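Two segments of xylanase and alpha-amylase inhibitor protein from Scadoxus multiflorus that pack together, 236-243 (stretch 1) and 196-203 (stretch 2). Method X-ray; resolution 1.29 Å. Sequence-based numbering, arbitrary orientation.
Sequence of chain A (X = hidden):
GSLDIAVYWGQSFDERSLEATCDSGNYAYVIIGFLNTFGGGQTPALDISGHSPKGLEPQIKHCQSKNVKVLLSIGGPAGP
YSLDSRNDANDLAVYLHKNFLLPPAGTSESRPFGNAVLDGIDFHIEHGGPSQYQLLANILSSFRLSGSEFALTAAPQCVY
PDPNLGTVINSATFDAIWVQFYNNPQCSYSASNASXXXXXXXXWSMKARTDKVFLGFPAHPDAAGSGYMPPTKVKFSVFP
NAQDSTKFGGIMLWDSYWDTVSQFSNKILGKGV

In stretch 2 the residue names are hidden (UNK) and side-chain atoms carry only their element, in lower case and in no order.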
ATOM      1  N   PHE A 236     -19.835   6.763 -10.395  1.00 10.36           N
ATOM      2  CA  PHE A 236     -20.572   6.850 -11.651  1.00 10.96           C
ATOM      3  C   PHE A 236     -19.766   6.457 -12.849  1.00 10.78           C
ATOM      4  O   PHE A 236     -20.208   5.722 -13.750  1.00 10.22           O
ATOM      5  CB  PHE A 236     -21.086   8.284 -11.863  1.00 11.23           C
ATOM      6  CG  PHE A 236     -21.867   8.453 -13.100  1.00 12.15           C
ATOM      7  CD1 PHE A 236     -23.235   8.063 -13.145  1.00 11.88           C
ATOM      8  CD2 PHE A 236     -21.309   9.004 -14.175  1.00 14.48           C
ATOM      9  CE1 PHE A 236     -24.002   8.278 -14.324  1.00 13.04           C
ATOM     10  CE2 PHE A 236     -22.082   9.191 -15.379  1.00 16.01           C
ATOM     11  CZ  PHE A 236     -23.486   8.856 -15.410  1.00 13.36           C
ATOM     12  N   SER A 237     -18.482   6.928 -12.909  1.00 11.70           N
ATOM     13  CA  SER A 237     -17.656   6.821 -14.120  1.00 13.13           C
ATOM     14  C   SER A 237     -16.676   5.771 -14.073  1.00 13.32           C
ATOM     15  O   SER A 237     -16.296   5.284 -15.200  1.00 15.75           O
ATOM     16  CB  SER A 237     -16.841   8.066 -14.321  1.00 16.33           C
ATOM     17  OG  SER A 237     -17.601   9.183 -14.500  1.00 25.25           O
ATOM     18  N   VAL A 238     -16.186   5.341 -12.931  1.00 12.51           N
ATOM     19  CA  VAL A 238     -15.117   4.327 -12.899  1.00 13.39           C
ATOM     20  C   VAL A 238     -15.669   2.947 -12.646  1.00 12.27           C
ATOM     21  O   VAL A 238     -15.280   1.999 -13.354  1.00 13.31           O
ATOM     22  CB  VAL A 238     -14.095   4.682 -11.753  1.00 14.65           C
ATOM     23  CG1 VAL A 238     -13.029   3.545 -11.579  1.00 16.57           C
ATOM     24  CG2 VAL A 238     -13.404   5.993 -12.050  1.00 16.00           C
ATOM     25  N   PHE A 239     -16.528   2.767 -11.686  1.00 11.32           N
ATOM     26  CA  PHE A 239     -16.989   1.465 -11.280  1.00 12.21           C
ATOM     27  C   PHE A 239     -17.648   0.572 -12.334  1.00 12.40           C
ATOM     28  O   PHE A 239     -17.361  -0.573 -12.355  1.00 12.72           O
ATOM     29  CB  PHE A 239     -17.827   1.492 -10.017  1.00 12.82           C
ATOM     30  CG  PHE A 239     -17.030   1.832  -8.756  1.00 13.88           C
ATOM     31  CD1 PHE A 239     -15.650   1.938  -8.766  1.00 14.14           C
ATOM     32  CD2 PHE A 239     -17.665   2.057  -7.595  1.00 14.77           C
ATOM     33  CE1 PHE A 239     -14.952   2.261  -7.608  1.00 14.25           C
ATOM     34  CE2 PHE A 239     -16.954   2.397  -6.427  1.00 14.11           C
ATOM     35  CZ  PHE A 239     -15.628   2.495  -6.466  1.00 15.07           C
ATOM     36  N   PRO A 240     -18.551   1.087 -13.184  1.00 11.64           N
ATOM     37  CA  PRO A 240     -19.180   0.190 -14.170  1.00 12.22           C
ATOM     38  C   PRO A 240     -18.136  -0.460 -15.084  1.00 13.23           C
ATOM     39  O   PRO A 240     -18.204  -1.616 -15.245  1.00 15.34           O
ATOM     40  CB  PRO A 240     -20.128   1.126 -14.950  1.00 11.86           C
ATOM     41  CG  PRO A 240     -20.465   2.199 -13.948  1.00 12.23           C
ATOM     42  CD  PRO A 240     -19.142   2.436 -13.230  1.00 11.47           C
ATOM     43  N   ASN A 241     -17.186   0.273 -15.592  1.00 14.50           N
ATOM     44  CA  ASN A 241     -16.157  -0.356 -16.441  1.00 15.64           C
ATOM     45  C   ASN A 241     -15.161  -1.180 -15.595  1.00 15.65           C
ATOM     46  O   ASN A 241     -14.871  -2.262 -15.942  1.00 15.85           O
ATOM     47  CB  ASN A 241     -15.456   0.703 -17.259  1.00 16.58           C
ATOM     48  CG  ASN A 241     -14.755   0.150 -18.471  1.00 19.48           C
ATOM     49  OD1 ASN A 241     -14.653  -1.017 -18.617  1.00 22.94           O
ATOM     50  ND2 ASN A 241     -14.430   1.020 -19.413  1.00 22.19           N
ATOM     51  N   ALA A 242     -14.694  -0.641 -14.487  1.00 15.28           N
ATOM     52  CA  ALA A 242     -13.753  -1.377 -13.655  1.00 15.35           C
ATOM     53  C   ALA A 242     -14.282  -2.712 -13.209  1.00 15.80           C
ATOM     54  O   ALA A 242     -13.591  -3.664 -13.204  1.00 15.42           O
ATOM     55  CB  ALA A 242     -13.359  -0.541 -12.447  1.00 15.25           C
ATOM     56  N   GLN A 243     -15.534  -2.759 -12.812  1.00 16.46           N
ATOM     57  CA  GLN A 243     -16.163  -4.003 -12.362  1.00 18.06           C
ATOM     58  C   GLN A 243     -16.278  -5.066 -13.457  1.00 18.25           C
ATOM     59  O   GLN A 243     -16.526  -6.235 -13.156  1.00 18.95           O
ATOM     60  CB  GLN A 243     -17.531  -3.724 -11.729  1.00 18.43           C
ATOM     61  CG  GLN A 243     -17.438  -3.199 -10.307  1.00 20.35           C
ATOM     62  CD  GLN A 243     -18.685  -2.463  -9.841  1.00 22.56           C
ATOM     63  OE1 GLN A 243     -19.752  -2.559 -10.451  1.00 24.68           O
ATOM     64  NE2 GLN A 243     -18.549  -1.723  -8.750  1.00 23.48           N
ATOM     65  N   UNK A 196      -8.179   9.728 -19.849  1.00 15.94           N
ATOM     66  CA  UNK A 196      -6.809   9.271 -19.576  1.00 15.04           C
ATOM     67  C   UNK A 196      -6.775   8.278 -18.424  1.00 14.09           C
ATOM     68  O   UNK A 196      -6.045   7.322 -18.490  1.00 13.89           O
ATOM     69  c   UNK A 196      -5.890  10.389 -19.303  1.00 15.46           C
ATOM     70  N   UNK A 197      -7.584   8.539 -17.402  1.00 13.36           N
ATOM     71  CA  UNK A 197      -7.732   7.625 -16.278  1.00 12.68           C
ATOM     72  C   UNK A 197      -8.229   6.271 -16.761  1.00 12.59           C
ATOM     73  O   UNK A 197      -7.649   5.235 -16.429  1.00 11.98           O
ATOM     74  c   UNK A 197      -9.169   7.257 -14.126  1.00 11.99           C
ATOM     75  c   UNK A 197      -8.703   8.201 -15.243  1.00 12.34           C
ATOM     76  c   UNK A 197     -10.226   7.929 -13.267  1.00 12.51           C
ATOM     77  c   UNK A 197      -8.003   6.772 -13.266  1.00 11.53           C
ATOM     78  N   UNK A 198      -9.296   6.275 -17.551  1.00 13.16           N
ATOM     79  CA  UNK A 198      -9.891   5.018 -17.975  1.00 14.39           C
ATOM     80  C   UNK A 198      -8.996   4.256 -18.952  1.00 13.68           C
ATOM     81  O   UNK A 198      -8.937   3.029 -18.897  1.00 13.35           O
ATOM     82  c   UNK A 198     -12.302   5.698 -17.435  1.00 18.54           C
ATOM     83  c   UNK A 198     -12.937   3.210 -16.325  1.00 24.37           C
ATOM     84  s   UNK A 198     -12.284   4.806 -15.848  1.00 25.52           S
ATOM     85  c   UNK A 198     -11.304   5.229 -18.510  1.00 15.32           C
ATOM     86  N   UNK A 199      -8.275   4.977 -19.808  1.00 13.33           N
ATOM     87  CA  UNK A 199      -7.281   4.353 -20.685  1.00 13.40           C
ATOM     88  C   UNK A 199      -6.169   3.676 -19.883  1.00 12.35           C
ATOM     89  O   UNK A 199      -5.792   2.545 -20.176  1.00 11.97           O
ATOM     90  o   UNK A 199      -8.612   5.052 -23.066  1.00 19.49           O
ATOM     91  n   UNK A 199      -7.429   6.937 -23.353  1.00 19.54           N
ATOM     92  c   UNK A 199      -7.665   5.774 -22.757  1.00 16.23           C
ATOM     93  c   UNK A 199      -6.688   5.370 -21.666  1.00 14.17           C
ATOM     94  N   UNK A 200      -5.665   4.363 -18.862  1.00 11.39           N
ATOM     95  CA  UNK A 200      -4.636   3.797 -17.985  1.00 10.86           C
ATOM     96  C   UNK A 200      -5.166   2.589 -17.202  1.00 10.41           C
ATOM     97  O   UNK A 200      -4.501   1.553 -17.126  1.00 10.06           O
ATOM     98  c   UNK A 200      -4.092   4.864 -17.048  1.00 11.10           C
ATOM     99  N   UNK A 201      -6.369   2.704 -16.646  1.00 10.24           N
ATOM    100  CA  UNK A 201      -6.984   1.562 -15.973  1.00 10.63           C
ATOM    101  C   UNK A 201      -7.093   0.352 -16.894  1.00 10.83           C
ATOM    102  O   UNK A 201      -6.785  -0.765 -16.487  1.00 10.28           O
ATOM    103  c   UNK A 201      -9.951  -2.399 -13.306  1.00 11.55           C
ATOM    104  c   UNK A 201      -9.875  -1.332 -14.207  1.00 11.43           C
ATOM    105  c   UNK A 201      -9.074  -2.396 -12.250  1.00 11.86           C
ATOM    106  c   UNK A 201     -10.169   0.101 -15.892  1.00 12.09           C
ATOM    107  c   UNK A 201      -8.133  -1.368 -12.078  1.00 11.47           C
ATOM    108  c   UNK A 201      -8.060  -0.306 -12.973  1.00 11.51           C
ATOM    109  c   UNK A 201      -9.159   0.634 -15.139  1.00 11.33           C
ATOM    110  c   UNK A 201      -8.377   1.894 -15.429  1.00 10.86           C
ATOM    111  n   UNK A 201     -10.607  -1.075 -15.337  1.00 13.09           N
ATOM    112  c   UNK A 201      -8.945  -0.279 -14.059  1.00 11.27           C
ATOM    113  N   UNK A 202      -7.525   0.554 -18.132  1.00 11.15           N
ATOM    114  CA  UNK A 202      -7.690  -0.552 -19.069  1.00 11.93           C
ATOM    115  C   UNK A 202      -6.381  -1.272 -19.279  1.00 11.28           C
ATOM    116  O   UNK A 202      -6.323  -2.466 -19.284  1.00 11.29           O
ATOM    117  n   UNK A 202     -12.559   1.565 -22.112  1.00 23.66           N
ATOM    118  c   UNK A 202     -11.394   1.837 -21.418  1.00 21.81           C
ATOM    119  c   UNK A 202      -8.291  -0.076 -20.425  1.00 12.54           C
ATOM    120  c   UNK A 202      -9.786   0.197 -20.393  1.00 15.50           C
ATOM    121  c   UNK A 202     -10.346   0.769 -21.720  1.00 19.72           C
ATOM    122  N   UNK A 203      -5.326  -0.484 -19.433  1.00 10.64           N
ATOM    123  CA  UNK A 203      -4.019  -1.089 -19.616  1.00 10.43           C
ATOM    124  C   UNK A 203      -3.545  -1.872 -18.385  1.00  9.40           C
ATOM    125  O   UNK A 203      -3.083  -3.007 -18.512  1.00  9.21           O
ATOM    126  c   UNK A 203      -0.647   0.024 -21.118  1.00 14.45           C
ATOM    127  c   UNK A 203      -2.960  -0.076 -20.044  1.00 10.94           C
ATOM    128  c   UNK A 203      -1.660  -0.788 -20.353  1.00 12.70           C
ATOM    129  o   UNK A 203      -0.653   1.268 -21.052  1.00 15.00           O
ATOM    130  o   UNK A 203       0.181  -0.620 -21.783  1.00 15.75           O
TER
HETATM  131  O   HOH W   1     -12.263  -2.912 -16.790  1.00 17.98           O

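Position 196 carries a single side-chain carbon and lies out of reach of stretch 1. One carbon and nothing beyond it means alanine, Ala196, a type at home in a helix where no reach is needed.

Position 197 has four carbons, forked at the second, and no heteroatom. One of its terminal carbons lies 3.9 Å from CG2 of Val238. This is leucine, Leu197; the contact belongs to its CD2, and the branched, wholly apolar side chain suits a buried place beside a valine.

At position 198 the side chain is an unbranched row of two carbons, a sulfur and a last carbon. That carbon lies 3.7 Å from CB of Asn241 and 4.0 Å from O of Val238, and the sulfur is 4.1 Å from CG2 of Val238. This can only be methionine, Met198, with all three chi angles m. A long, flexible, unbranched chain can place both SD and CE against stretch 1, and this residue has the largest area covered by it.

Position 199 has two carbons, the second bearing one oxygen and one nitrogen, and does not touch stretch 1. The short amide is asparagine, Asn199, exposed, where a polar group can remain solvated.

Position 200 again shows one carbon, out of reach of stretch 1; it is Ala200, compact and compatible with the helix.

Position 201 has one carbon leading into fused five- and six-membered rings of eight carbons and one nitrogen. The ring nitrogen lies 3.6 Å from CA of Ala242, and a ring carbon is 4.0 Å from CB of Ala242. This indole is tryptophan, Trp201, the carbon being CZ2. Ala242 presents only a CB, so the broad ring meets both this CB and the CA. NE1 also donates to a water at 2.9 Å, and that water donates to O of Asn241 at 2.8 Å, so the indole's polar atom is satisfied within a largely apolar contact.

Position 202 is a row of four carbons ending in nitrogen. Its CB points sideways, but the nitrogen comes nearer, 3.3 Å from the atom modelled as ND2 of Asn241, whose amide is probably turned over. This is lysine, Lys202, whose long chain suits an exposed margin.

Position 203 has three carbons, the third carrying two oxygens, and makes no contact with stretch 1: glutamate, Glu203, its carboxylate suiting a partly exposed place.

The helices run in similar directions, 24° apart. Leu197, Met198 and Trp201 point toward stretch 1 and pack on Val238, Asn241 and Ala242. Apolar packing dominates, supplemented by the water bridge and Lys202.

Stretch 2, residues 196-203: ALMNAWKE
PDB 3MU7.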